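Local coordinates for protein synthesis inhibitor I (PDB 4FBC), which belongs to the ribosome-inactivating protein family of plants and here holds adenosine monophosphate in a pocket of its fold, at residues A[61-67]-A[79-85]; A[88-92]-A[102-107]; A[129-135]-A[168-173]; A[182-186]-A[201-207]. The protein carries 3 engineered substitutions. The contacts are given in a common frame with arbitrary orientation. Residue numbers count along the deposited sequence, not the author numbering.

Contact 1: residues A[61-67]-A[79-85]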
loop_
_atom_site.group_PDB
_atom_site.type_symbol
_atom_site.label_atom_id
_atom_site.label_comp_id
_atom_site.label_asym_id
_atom_site.label_seq_id
_atom_site.Cartn_x
_atom_site.Cartn_y
_atom_site.Cartn_z
ATOM N N PRO A 61 9.917 13.563 -0.720
ATOM C CA PRO A 61 8.888 12.846 -1.491
ATOM C C PRO A 61 7.975 13.797 -2.263
ATOM O O PRO A 61 7.232 14.561 -1.648
ATOM C CB PRO A 61 8.087 12.111 -0.407
ATOM C CG PRO A 61 9.065 11.940 0.729
ATOM C CD PRO A 61 9.931 13.164 0.700
ATOM N N SER A 62 8.034 13.750 -3.592
ATOM C CA SER A 62 7.262 14.680 -4.418
ATOM C C SER A 62 6.296 14.003 -5.397
ATOM O O SER A 62 5.700 14.672 -6.247
ATOM C CB SER A 62 8.201 15.621 -5.188
ATOM O OG SER A 62 8.737 14.989 -6.339
ATOM N N ARG A 63 6.143 12.686 -5.277
ATOM C CA ARG A 63 5.211 11.932 -6.122
ATOM C C ARG A 63 4.167 11.240 -5.247
ATOM O O ARG A 63 4.506 10.366 -4.445
ATOM C CB ARG A 63 5.975 10.909 -6.979
ATOM C CG ARG A 63 6.932 11.526 -7.986
ATOM C CD ARG A 63 7.594 10.474 -8.866
ATOM N NE ARG A 63 6.602 9.772 -9.684
ATOM C CZ ARG A 63 6.201 8.528 -9.455
ATOM N NH1 ARG A 63 6.731 7.839 -8.450
ATOM N NH2 ARG A 63 5.282 7.970 -10.237
ATOM N N TRP A 64 2.906 11.647 -5.399
ATOM C CA TRP A 64 1.811 11.192 -4.532
ATOM C C TRP A 64 0.596 10.765 -5.342
ATOM O O TRP A 64 0.415 11.214 -6.473
ATOM C CB TRP A 64 1.386 12.332 -3.596
ATOM C CG TRP A 64 2.482 12.743 -2.648
ATOM C CD1 TRP A 64 3.515 13.596 -2.907
ATOM C CD2 TRP A 64 2.654 12.298 -1.295
ATOM N NE1 TRP A 64 4.321 13.710 -1.796
ATOM C CE2 TRP A 64 3.808 12.928 -0.792
ATOM C CE3 TRP A 64 1.938 11.442 -0.462
ATOM C CZ2 TRP A 64 4.269 12.713 0.508
ATOM C CZ3 TRP A 64 2.394 11.227 0.831
ATOM C CH2 TRP A 64 3.548 11.865 1.303
ATOM N N PHE A 65 -0.221 9.873 -4.777
ATOM C CA PHE A 65 -1.566 9.640 -5.306
ATOM C C PHE A 65 -2.579 9.696 -4.175
ATOM O O PHE A 65 -2.201 9.652 -3.002
ATOM C CB PHE A 65 -1.674 8.335 -6.130
ATOM C CG PHE A 65 -1.565 7.059 -5.327
ATOM C CD1 PHE A 65 -0.316 6.562 -4.962
ATOM C CD2 PHE A 65 -2.698 6.317 -5.008
ATOM C CE1 PHE A 65 -0.194 5.369 -4.246
ATOM C CE2 PHE A 65 -2.591 5.116 -4.289
ATOM C CZ PHE A 65 -1.335 4.644 -3.910
ATOM N N HIS A 66 -3.853 9.838 -4.525
ATOM C CA HIS A 66 -4.933 9.797 -3.548
ATOM C C HIS A 66 -5.781 8.545 -3.691
ATOM O O HIS A 66 -5.990 8.036 -4.793
ATOM C CB HIS A 66 -5.842 11.021 -3.675
ATOM C CG HIS A 66 -5.213 12.287 -3.187
ATOM N ND1 HIS A 66 -5.871 13.500 -3.207
ATOM C CD2 HIS A 66 -3.985 12.529 -2.669
ATOM C CE1 HIS A 66 -5.072 14.435 -2.721
ATOM N NE2 HIS A 66 -3.921 13.874 -2.392
ATOM N N VAL A 67 -6.245 8.049 -2.554
ATOM C CA VAL A 67 -7.297 7.044 -2.532
ATOM C C VAL A 67 -8.490 7.667 -1.831
ATOM O O VAL A 67 -8.356 8.238 -0.740
ATOM C CB VAL A 67 -6.847 5.761 -1.825
ATOM C CG1 VAL A 67 -8.052 4.872 -1.489
ATOM C CG2 VAL A 67 -5.857 5.008 -2.702
ATOM N N THR A 79 -10.235 10.964 2.101
ATOM C CA THR A 79 -9.122 10.997 1.151
ATOM C C THR A 79 -7.831 10.613 1.857
ATOM O O THR A 79 -7.514 11.147 2.928
ATOM C CB THR A 79 -8.965 12.368 0.463
ATOM O OG1 THR A 79 -10.201 12.743 -0.154
ATOM C CG2 THR A 79 -7.876 12.322 -0.617
ATOM N N LEU A 80 -7.111 9.666 1.266
ATOM C CA LEU A 80 -5.816 9.231 1.776
ATOM C C LEU A 80 -4.722 9.760 0.862
ATOM O O LEU A 80 -4.849 9.684 -0.358
ATOM C CB LEU A 80 -5.745 7.705 1.782
ATOM C CG LEU A 80 -6.892 6.973 2.467
ATOM C CD1 LEU A 80 -6.633 5.465 2.467
ATOM C CD2 LEU A 80 -7.064 7.485 3.883
ATOM N N ALA A 81 -3.640 10.270 1.446
ATOM C CA ALA A 81 -2.476 10.686 0.676
ATOM C C ALA A 81 -1.384 9.629 0.799
ATOM O O ALA A 81 -0.889 9.353 1.896
ATOM C CB ALA A 81 -1.968 12.039 1.168
ATOM N N ILE A 82 -1.010 9.037 -0.331
ATOM C CA ILE A 82 -0.083 7.909 -0.344
ATOM C C ILE A 82 1.053 8.181 -1.329
ATOM O O ILE A 82 0.826 8.689 -2.424
ATOM C CB ILE A 82 -0.829 6.601 -0.742
ATOM C CG1 ILE A 82 -1.998 6.336 0.214
ATOM C CG2 ILE A 82 0.126 5.421 -0.747
ATOM C CD1 ILE A 82 -2.961 5.216 -0.263
ATOM N N ARG A 83 2.283 7.852 -0.948
ATOM C CA ARG A 83 3.423 8.076 -1.837
ATOM C C ARG A 83 3.339 7.157 -3.054
ATOM O O ARG A 83 2.993 5.984 -2.919
ATOM C CB ARG A 83 4.737 7.853 -1.085
ATOM C CG ARG A 83 5.024 8.948 -0.067
ATOM C CD ARG A 83 6.298 8.684 0.724
ATOM N NE ARG A 83 7.455 8.480 -0.141
ATOM C CZ ARG A 83 8.715 8.443 0.284
ATOM N NH1 ARG A 83 8.980 8.590 1.573
ATOM N NH2 ARG A 83 9.704 8.260 -0.585
ATOM N N ALA A 84 3.655 7.692 -4.232
ATOM C CA ALA A 84 3.597 6.899 -5.465
ATOM C C ALA A 84 4.894 6.155 -5.763
ATOM O O ALA A 84 4.990 5.463 -6.783
ATOM C CB ALA A 84 3.195 7.779 -6.659
ATOM N N ASP A 85 5.890 6.296 -4.889
ATOM C CA ASP A 85 7.164 5.602 -5.077
ATOM C C ASP A 85 7.316 4.378 -4.184
ATOM O O ASP A 85 7.932 3.392 -4.589
ATOM C CB ASP A 85 8.369 6.559 -4.923
ATOM C CG ASP A 85 8.285 7.436 -3.685
ATOM O OD1 ASP A 85 7.432 7.189 -2.807
ATOM O OD2 ASP A 85 9.099 8.393 -3.583
HETATM O O HOH W 1 4.557 5.364 -9.421
HETATM O O HOH W 2 7.108 10.569 -3.379
#

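Contact 2: residues A[88-92]-A[102-107]. With AMP (adenosine monophosphate), chain E.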
loop_
_atom_site.group_PDB
_atom_site.type_symbol
_atom_site.label_atom_id
_atom_site.label_comp_id
_atom_site.label_asym_id
_atom_site.label_seq_id
_atom_site.Cartn_x
_atom_site.Cartn_y
_atom_site.Cartn_z
ATOM N N TYR A 88 3.650 4.403 0.757
ATOM C CA TYR A 88 3.503 4.724 2.175
ATOM C C TYR A 88 2.330 5.643 2.386
ATOM O O TYR A 88 2.232 6.677 1.732
ATOM C CB TYR A 88 4.732 5.453 2.710
ATOM C CG TYR A 88 5.919 4.584 3.043
ATOM C CD1 TYR A 88 6.077 3.335 2.474
ATOM C CD2 TYR A 88 6.892 5.035 3.932
ATOM C CE1 TYR A 88 7.175 2.546 2.776
ATOM C CE2 TYR A 88 7.992 4.258 4.241
ATOM C CZ TYR A 88 8.127 3.015 3.661
ATOM O OH TYR A 88 9.222 2.239 3.959
ATOM N N LEU A 89 1.462 5.288 3.328
ATOM C CA LEU A 89 0.390 6.187 3.741
ATOM C C LEU A 89 1.006 7.263 4.624
ATOM O O LEU A 89 1.732 6.944 5.558
ATOM C CB LEU A 89 -0.658 5.423 4.543
ATOM C CG LEU A 89 -1.795 6.251 5.143
ATOM C CD1 LEU A 89 -2.614 6.982 4.065
ATOM C CD2 LEU A 89 -2.685 5.352 6.013
ATOM N N GLU A 90 0.714 8.529 4.345
ATOM C CA GLU A 90 1.245 9.601 5.194
ATOM C C GLU A 90 0.211 10.618 5.653
ATOM O O GLU A 90 0.416 11.300 6.657
ATOM C CB GLU A 90 2.426 10.310 4.524
ATOM C CG GLU A 90 3.688 9.461 4.387
ATOM C CD GLU A 90 4.298 9.047 5.724
ATOM O OE1 GLU A 90 3.930 9.608 6.779
ATOM O OE2 GLU A 90 5.156 8.143 5.717
ATOM N N GLY A 91 -0.902 10.714 4.930
ATOM C CA GLY A 91 -1.934 11.680 5.264
ATOM C C GLY A 91 -3.352 11.191 5.031
ATOM O O GLY A 91 -3.585 10.302 4.210
ATOM N N PHE A 92 -4.303 11.748 5.773
ATOM C CA PHE A 92 -5.719 11.523 5.477
ATOM C C PHE A 92 -6.522 12.778 5.782
ATOM O O PHE A 92 -6.170 13.554 6.668
ATOM C CB PHE A 92 -6.286 10.305 6.215
ATOM C CG PHE A 92 -6.321 10.451 7.708
ATOM C CD1 PHE A 92 -7.389 11.077 8.336
ATOM C CD2 PHE A 92 -5.295 9.940 8.486
ATOM C CE1 PHE A 92 -7.423 11.209 9.711
ATOM C CE2 PHE A 92 -5.324 10.061 9.866
ATOM C CZ PHE A 92 -6.387 10.694 10.477
ATOM N N LEU A 102 0.943 11.401 9.526
ATOM C CA LEU A 102 1.466 10.324 10.354
ATOM C C LEU A 102 2.946 10.529 10.647
ATOM O O LEU A 102 3.585 9.705 11.316
ATOM C CB LEU A 102 1.253 8.978 9.659
ATOM C CG LEU A 102 -0.219 8.595 9.564
ATOM C CD1 LEU A 102 -0.432 7.531 8.493
ATOM C CD2 LEU A 102 -0.684 8.083 10.916
ATOM N N THR A 103 3.478 11.637 10.138
ATOM C CA THR A 103 4.862 12.033 10.388
ATOM C C THR A 103 4.863 13.530 10.681
ATOM O O THR A 103 4.386 14.313 9.865
ATOM C CB THR A 103 5.752 11.766 9.154
ATOM O OG1 THR A 103 5.722 10.369 8.818
ATOM C CG2 THR A 103 7.192 12.182 9.434
ATOM N N PRO A 104 5.378 13.934 11.855
ATOM C CA PRO A 104 5.354 15.361 12.209
ATOM C C PRO A 104 6.204 16.183 11.240
ATOM O O PRO A 104 7.355 15.819 10.984
ATOM C CB PRO A 104 5.972 15.388 13.613
ATOM C CG PRO A 104 5.801 13.970 14.149
ATOM C CD PRO A 104 5.939 13.096 12.930
ATOM N N GLY A 105 5.634 17.249 10.684
ATOM C CA GLY A 105 6.371 18.153 9.819
ATOM C C GLY A 105 6.527 17.743 8.363
ATOM O O GLY A 105 7.198 18.435 7.598
ATOM N N LEU A 106 5.895 16.644 7.956
ATOM C CA LEU A 106 6.069 16.156 6.583
ATOM C C LEU A 106 5.181 16.878 5.562
ATOM O O LEU A 106 5.663 17.334 4.518
ATOM C CB LEU A 106 5.842 14.634 6.508
ATOM C CG LEU A 106 6.051 13.962 5.144
ATOM C CD1 LEU A 106 7.487 14.129 4.652
ATOM C CD2 LEU A 106 5.662 12.477 5.193
ATOM N N ILE A 107 3.885 16.964 5.854
ATOM C CA ILE A 107 2.927 17.551 4.918
ATOM C C ILE A 107 2.603 19.002 5.265
ATOM O O ILE A 107 2.149 19.290 6.371
ATOM C CB ILE A 107 1.611 16.736 4.859
ATOM C CG1 ILE A 107 1.907 15.274 4.515
ATOM C CG2 ILE A 107 0.632 17.354 3.861
ATOM C CD1 ILE A 107 0.670 14.359 4.543
HETATM P P AMP E . 10.953 1.232 7.009
HETATM O O1P AMP E . 10.474 1.639 8.388
HETATM O O2P AMP E . 12.222 0.413 6.903
HETATM O O3P AMP E . 11.070 2.460 6.129
HETATM O "O5'" AMP E . 9.771 0.490 6.234
HETATM C "C5'" AMP E . 9.710 -0.929 6.167
HETATM C "C4'" AMP E . 8.431 -1.388 5.509
HETATM O "O4'" AMP E . 7.303 -1.061 6.362
HETATM C "C3'" AMP E . 8.098 -0.727 4.176
HETATM O "O3'" AMP E . 8.777 -1.316 3.076
HETATM C "C2'" AMP E . 6.582 -0.854 4.101
HETATM O "O2'" AMP E . 6.212 -2.165 3.674
HETATM C "C1'" AMP E . 6.189 -0.692 5.576
HETATM N N9 AMP E . 5.815 0.702 5.917
HETATM C C8 AMP E . 6.501 1.532 6.737
HETATM N N7 AMP E . 5.892 2.741 6.860
HETATM C C5 AMP E . 4.770 2.697 6.106
HETATM C C6 AMP E . 3.652 3.627 5.789
HETATM N N6 AMP E . 3.618 4.882 6.314
HETATM N N1 AMP E . 2.670 3.177 4.961
HETATM C C2 AMP E . 2.699 1.934 4.430
HETATM N N3 AMP E . 3.674 1.039 4.680
HETATM C C4 AMP E . 4.717 1.351 5.499
#

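Contact 3: residues A[129-135]-A[168-173]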
loop_
_atom_site.group_PDB
_atom_site.type_symbol
_atom_site.label_atom_id
_atom_site.label_comp_id
_atom_site.label_asym_id
_atom_site.label_seq_id
_atom_site.Cartn_x
_atom_site.Cartn_y
_atom_site.Cartn_z
ATOM N N LEU A 129 0.169 -8.243 13.397
ATOM C CA LEU A 129 -0.670 -8.095 12.201
ATOM C C LEU A 129 -1.713 -9.210 12.101
ATOM O O LEU A 129 -2.779 -9.038 11.504
ATOM C CB LEU A 129 0.202 -8.083 10.938
ATOM C CG LEU A 129 0.946 -6.780 10.638
ATOM C CD1 LEU A 129 1.956 -6.967 9.510
ATOM C CD2 LEU A 129 -0.048 -5.702 10.278
ATOM N N THR A 130 -1.393 -10.354 12.693
ATOM C CA THR A 130 -2.282 -11.510 12.679
ATOM C C THR A 130 -3.482 -11.326 13.621
ATOM O O THR A 130 -4.355 -12.190 13.692
ATOM C CB THR A 130 -1.512 -12.801 13.024
ATOM O OG1 THR A 130 -0.540 -12.525 14.046
ATOM C CG2 THR A 130 -0.798 -13.333 11.791
ATOM N N ASN A 131 -3.517 -10.196 14.326
ATOM C CA ASN A 131 -4.578 -9.893 15.292
ATOM C C ASN A 131 -5.614 -8.909 14.760
ATOM O O ASN A 131 -6.636 -8.664 15.411
ATOM C CB ASN A 131 -3.991 -9.318 16.590
ATOM C CG ASN A 131 -3.145 -10.321 17.356
ATOM O OD1 ASN A 131 -3.361 -11.531 17.269
ATOM N ND2 ASN A 131 -2.175 -9.817 18.119
ATOM N N VAL A 132 -5.348 -8.333 13.590
ATOM C CA VAL A 132 -6.209 -7.280 13.053
ATOM C C VAL A 132 -7.362 -7.836 12.216
ATOM O O VAL A 132 -7.149 -8.436 11.162
ATOM C CB VAL A 132 -5.409 -6.289 12.182
ATOM C CG1 VAL A 132 -6.289 -5.123 11.760
ATOM C CG2 VAL A 132 -4.181 -5.790 12.940
ATOM N N ALA A 133 -8.589 -7.613 12.678
ATOM C CA ALA A 133 -9.768 -8.039 11.927
ATOM C C ALA A 133 -9.957 -7.182 10.680
ATOM O O ALA A 133 -10.001 -5.951 10.758
ATOM C CB ALA A 133 -11.010 -7.980 12.799
ATOM N N LEU A 134 -10.079 -7.840 9.535
ATOM C CA LEU A 134 -10.361 -7.147 8.287
ATOM C C LEU A 134 -11.741 -7.578 7.796
ATOM O O LEU A 134 -12.218 -8.659 8.157
ATOM C CB LEU A 134 -9.292 -7.480 7.248
ATOM C CG LEU A 134 -7.856 -7.148 7.690
ATOM C CD1 LEU A 134 -6.847 -7.556 6.638
ATOM C CD2 LEU A 134 -7.734 -5.681 8.002
ATOM N N GLY A 135 -12.372 -6.741 6.981
ATOM C CA GLY A 135 -13.687 -7.051 6.437
ATOM C C GLY A 135 -14.416 -5.792 6.015
ATOM O O GLY A 135 -13.906 -4.680 6.206
ATOM N N THR A 168 -4.571 1.145 10.785
ATOM C CA THR A 168 -4.036 -0.195 10.560
ATOM C C THR A 168 -4.929 -0.948 9.575
ATOM O O THR A 168 -4.446 -1.613 8.640
ATOM C CB THR A 168 -3.948 -0.996 11.873
ATOM O OG1 THR A 168 -3.154 -0.273 12.823
ATOM C CG2 THR A 168 -3.321 -2.354 11.635
ATOM N N THR A 169 -6.235 -0.813 9.787
ATOM C CA THR A 169 -7.241 -1.456 8.939
ATOM C C THR A 169 -7.084 -0.997 7.490
ATOM O O THR A 169 -7.062 -1.819 6.564
ATOM C CB THR A 169 -8.667 -1.128 9.424
ATOM O OG1 THR A 169 -8.837 -1.617 10.764
ATOM C CG2 THR A 169 -9.704 -1.790 8.505
ATOM N N LEU A 170 -6.953 0.310 7.289
ATOM C CA LEU A 170 -6.808 0.836 5.940
ATOM C C LEU A 170 -5.474 0.475 5.293
ATOM O O LEU A 170 -5.417 0.220 4.093
ATOM C CB LEU A 170 -7.027 2.349 5.913
ATOM C CG LEU A 170 -8.382 2.830 6.417
ATOM C CD1 LEU A 170 -8.548 4.315 6.154
ATOM C CD2 LEU A 170 -9.519 2.032 5.755
ATOM N N LEU A 171 -4.401 0.471 6.079
ATOM C CA LEU A 171 -3.093 0.097 5.554
ATOM C C LEU A 171 -3.159 -1.297 4.953
ATOM O O LEU A 171 -2.639 -1.544 3.857
ATOM C CB LEU A 171 -2.045 0.137 6.669
ATOM C CG LEU A 171 -1.436 1.516 6.863
ATOM C CD1 LEU A 171 -0.520 1.504 8.068
ATOM C CD2 LEU A 171 -0.677 1.928 5.628
ATOM N N LEU A 172 -3.825 -2.201 5.665
ATOM C CA LEU A 172 -3.947 -3.573 5.212
ATOM C C LEU A 172 -4.872 -3.697 4.007
ATOM O O LEU A 172 -4.538 -4.378 3.039
ATOM C CB LEU A 172 -4.402 -4.475 6.360
ATOM C CG LEU A 172 -3.293 -4.796 7.360
ATOM C CD1 LEU A 172 -3.900 -5.223 8.685
ATOM C CD2 LEU A 172 -2.385 -5.894 6.808
ATOM N N MET A 173 -6.009 -3.006 4.044
ATOM C CA MET A 173 -7.030 -3.202 3.009
ATOM C C MET A 173 -6.807 -2.368 1.751
ATOM O O MET A 173 -7.413 -2.634 0.700
ATOM C CB MET A 173 -8.422 -2.971 3.601
ATOM C CG MET A 173 -8.749 -3.993 4.697
ATOM S SD MET A 173 -10.421 -3.814 5.346
ATOM C CE MET A 173 -11.373 -4.707 4.098
HETATM O O HOH W 3 -9.774 -3.764 12.174
#

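Contact 4: residues A[182-186]-A[201-207]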
loop_
_atom_site.group_PDB
_atom_site.type_symbol
_atom_site.label_atom_id
_atom_site.label_comp_id
_atom_site.label_asym_id
_atom_site.label_seq_id
_atom_site.Cartn_x
_atom_site.Cartn_y
_atom_site.Cartn_z
ATOM N N THR A 182 -1.784 -11.764 -2.601
ATOM C CA THR A 182 -2.278 -12.612 -1.516
ATOM C C THR A 182 -3.231 -11.809 -0.634
ATOM O O THR A 182 -4.352 -12.251 -0.340
ATOM C CB THR A 182 -1.127 -13.140 -0.667
ATOM O OG1 THR A 182 -0.216 -12.064 -0.422
ATOM C CG2 THR A 182 -0.395 -14.281 -1.377
ATOM N N VAL A 183 -2.795 -10.622 -0.217
ATOM C CA VAL A 183 -3.620 -9.768 0.632
ATOM C C VAL A 183 -4.879 -9.250 -0.082
ATOM O O VAL A 183 -5.963 -9.243 0.504
ATOM C CB VAL A 183 -2.807 -8.608 1.217
ATOM C CG1 VAL A 183 -3.701 -7.675 2.034
ATOM C CG2 VAL A 183 -1.650 -9.156 2.075
ATOM N N SER A 184 -4.750 -8.833 -1.341
ATOM C CA SER A 184 -5.908 -8.300 -2.062
ATOM C C SER A 184 -6.934 -9.407 -2.299
ATOM O O SER A 184 -8.143 -9.181 -2.179
ATOM C CB SER A 184 -5.502 -7.616 -3.379
ATOM O OG SER A 184 -5.046 -8.541 -4.362
ATOM N N GLY A 185 -6.444 -10.604 -2.610
ATOM C CA GLY A 185 -7.319 -11.752 -2.797
ATOM C C GLY A 185 -8.030 -12.130 -1.502
ATOM O O GLY A 185 -9.217 -12.472 -1.514
ATOM N N PHE A 186 -7.300 -12.089 -0.388
ATOM C CA PHE A 186 -7.869 -12.351 0.942
ATOM C C PHE A 186 -8.986 -11.357 1.293
ATOM O O PHE A 186 -10.077 -11.752 1.736
ATOM C CB PHE A 186 -6.757 -12.332 2.005
ATOM C CG PHE A 186 -7.263 -12.402 3.438
ATOM C CD1 PHE A 186 -7.533 -13.625 4.034
ATOM C CD2 PHE A 186 -7.433 -11.240 4.185
ATOM C CE1 PHE A 186 -7.989 -13.693 5.356
ATOM C CE2 PHE A 186 -7.898 -11.294 5.506
ATOM C CZ PHE A 186 -8.171 -12.520 6.089
ATOM N N GLY A 201 -12.124 -11.483 8.918
ATOM C CA GLY A 201 -11.048 -12.454 8.975
ATOM C C GLY A 201 -9.724 -11.796 9.306
ATOM O O GLY A 201 -9.580 -10.581 9.185
ATOM N N LYS A 202 -8.762 -12.607 9.738
ATOM C CA LYS A 202 -7.422 -12.124 10.045
ATOM C C LYS A 202 -6.405 -12.839 9.153
ATOM O O LYS A 202 -6.583 -14.008 8.795
ATOM C CB LYS A 202 -7.111 -12.326 11.539
ATOM C CG LYS A 202 -8.073 -11.576 12.451
ATOM C CD LYS A 202 -7.787 -11.770 13.941
ATOM C CE LYS A 202 -8.749 -10.922 14.777
ATOM N NZ LYS A 202 -8.382 -10.866 16.225
ATOM N N ILE A 203 -5.340 -12.137 8.777
ATOM C CA ILE A 203 -4.330 -12.745 7.913
ATOM C C ILE A 203 -3.527 -13.795 8.674
ATOM O O ILE A 203 -3.384 -13.719 9.900
ATOM C CB ILE A 203 -3.357 -11.687 7.317
ATOM C CG1 ILE A 203 -2.376 -11.190 8.384
ATOM C CG2 ILE A 203 -4.125 -10.525 6.686
ATOM C CD1 ILE A 203 -1.447 -10.094 7.889
ATOM N N GLY A 204 -2.998 -14.774 7.951
ATOM C CA GLY A 204 -2.166 -15.803 8.554
ATOM C C GLY A 204 -0.709 -15.387 8.604
ATOM O O GLY A 204 -0.366 -14.270 8.210
ATOM N N ASN A 205 0.150 -16.286 9.075
ATOM C CA ASN A 205 1.571 -15.985 9.236
ATOM C C ASN A 205 2.335 -15.745 7.938
ATOM O O ASN A 205 3.276 -14.945 7.922
ATOM C CB ASN A 205 2.270 -17.084 10.042
ATOM C CG ASN A 205 1.920 -17.033 11.515
ATOM O OD1 ASN A 205 1.514 -15.990 12.029
ATOM N ND2 ASN A 205 2.070 -18.164 12.200
ATOM N N GLU A 206 1.956 -16.441 6.865
ATOM C CA GLU A 206 2.616 -16.246 5.570
ATOM C C GLU A 206 2.426 -14.822 5.060
ATOM O O GLU A 206 3.394 -14.173 4.648
ATOM C CB GLU A 206 2.110 -17.249 4.520
ATOM C CG GLU A 206 2.448 -18.709 4.802
ATOM C CD GLU A 206 1.448 -19.380 5.723
ATOM O OE1 GLU A 206 0.480 -18.718 6.150
ATOM O OE2 GLU A 206 1.627 -20.580 6.025
ATOM N N MET A 207 1.187 -14.332 5.098
ATOM C CA MET A 207 0.904 -12.966 4.667
ATOM C C MET A 207 1.527 -11.925 5.597
ATOM O O MET A 207 1.978 -10.873 5.134
ATOM C CB MET A 207 -0.603 -12.721 4.489
ATOM C CG MET A 207 -1.135 -13.269 3.170
ATOM S SD MET A 207 -2.865 -12.829 2.899
ATOM C CE MET A 207 -3.658 -13.799 4.167
#

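Contact 1: residues A[61-67]-A[79-85]
Strands 64-67 and 79-83 run antiparallel, their axes 4.7 Å apart at closest approach. Backbone hydrogen bonds pair Phe65 with Ile82 (Phe65 N to Ile82 O 2.8 Å, Ile82 N to Phe65 O 3.0 Å) and Val67 with Leu80 (Leu80 N to Val67 O 2.8 Å), and Ala84 N adds another to Arg63 O at 2.8 Å. Phe65, with chi1 at p, lays its ring against its partner: Ile82 CB sits over the ring face, 4.0 Å from the centroid. Val67 and Leu80 point to the same side of the sheet, and helix 25-39 packs there against Phe65 and Val67. On the other side are His66 and Ala81. Trp64 and Arg83 diverge at CB, yet they meet further out. The m rotamer of Trp64 swings the indole so that NE1 donates to Pro61 O (3.0 Å), while Arg83 CG makes a CH-pi contact 3.7 Å from the centroid of the six-membered ring. With t at chi2 and p at chi3, Arg83 brings its guanidinium to Pro61, whose CG lies over one face, and to Asp85, with which it forms a salt bridge (Arg83 NE to Asp85 OD1 3.0 Å). Arg63 curls over Ala84, and its NH2 is salt-bridged to the C-terminal carboxylate of Lys282. Together the strands form a beta hairpin within the mixed sheet of the ribosome-inactivating protein fold.

Contact 2: residues A[88-92]-A[102-107]
Glu90 and Leu102 bury the most surface here, followed by Ile107. Glu90 holds the loop with both backbone and side chain: its O accepts from Leu102 N at 2.9 Å, and its carboxylate, with chi1 and chi2 both m, takes a hydrogen bond from Thr103 OG1 to OE1 at 2.8 Å. Its methylene CG also rests 3.7 Å from Leu106 CD2, at the last residue of the type II beta turn Thr103-Leu106. The Leu102 side chain packs on Leu89, with Leu102 CD1 3.8 Å from Leu89 CG. Ile107 places CD1 3.8 Å from Gly91 CA, where a CB on residue 91 would clash. One residue back from Glu90, Leu89 binds the adenine of AMP through its backbone (N to AMP N1 and O to AMP N6, both 2.9 Å), and the Tyr88 ring lies over the base. Glu90 and Gly91 form a classic beta bulge opposite Ala81 of strand 78-83; helix 157-179 packs on Leu89, and the 102-107 loop leads from strand 99-101 to strand 111-112.

Contact 3: residues A[129-135]-A[168-173]
Apolar packing dominates this contact. Leu172 is at its centre, touching three side chains of 129-135: its CD2 lies 4.2 Å from Leu129 CD2, its CD1 3.9 Å from Val132 CG1, and its CB 3.9 Å from Leu134 CD2. That same methyl of Leu134 also reaches Met173 CG at 3.8 Å, and Val132 CG2 meets Thr168 CG2 at 3.8 Å.

No direct hydrogen bond joins the segments. Water 3 bridges them instead, donating to Ala133 O (2.6 Å) and to Thr169 OG1 (2.7 Å); that hydroxyl is also bonded to Glu165 O within the helix. The Met173 CE methyl closely approaches a backbone carbonyl, 3.3 Å from Gly135 O. Gly135 is the N-cap of helix 136-147, and its backbone angles would jam a CB against the preceding carbonyl.

Elsewhere on helix 157-179, Leu170 packs on helix 136-147 and Leu171 touches AMP. This is a long helix of the ribosome-inactivating protein fold, buried at 168-173, packed here against the 3-10 turn and the residues leading into short strand 134-135, and lining the ligand pocket with Leu171.

Contact 4: residues A[182-186]-A[201-207]
A Met-aromatic contact without any hydrogen bond between the segments marks this meeting of helix 181-190 with helix 205-211 and the loop that leads into it, in the helical part of the ribosome-inactivating protein fold. Met207 SD lies 5.2 Å from the centroid of the Phe186 ring in an oblique approach, and its CE is 3.9 Å from Phe186 CD1. The sulfur also touches the helix itself, 3.6 Å from Thr182 O and 4.0 Å from Val183 CG2, so Met207 fills the space beside a full turn. Phe186, in the t rotamer, extends from the helix to the backbone of 201-203. Gly201 C sits at the ring edge, 3.6 Å from Phe186 CZ, and a CB on residue 201 would be tight against that atom. Ile203 adds CG2 at 4.0 Å from Phe186 CE2, and Leu134 touches both side chains. Thr182 turns its hydroxyl to Gln210, while its CB lies 3.8 Å from Met207 CG. At the far tip of the ring, Phe186 CZ comes within 3.5 Å of Lys202 O.

In the fold
Contacts 1 and 2 share one sheet: strands 78-83 and 89-93 are neighbours, joined by probable hydrogen bonds from Ala81 N to Gly91 O (2.8 Å) and from Arg83 N to Tyr88 O (2.9 Å). Contact 3 reaches the AMP pocket through Leu171, whose CD2 packs 3.7 Å from Leu89 CB of contact 2; both residues belong to that pocket. Leu170 CD1 also reaches Leu80 CD2 of contact 1 at 4.2 Å. Contact 4 adjoins contact 3, their centres about 9 Å apart, with Leu134 N probably bonded to Gly201 O at 2.8 Å. It touches neither sheet contact, and its Val183 side chain is about 11 Å from AMP.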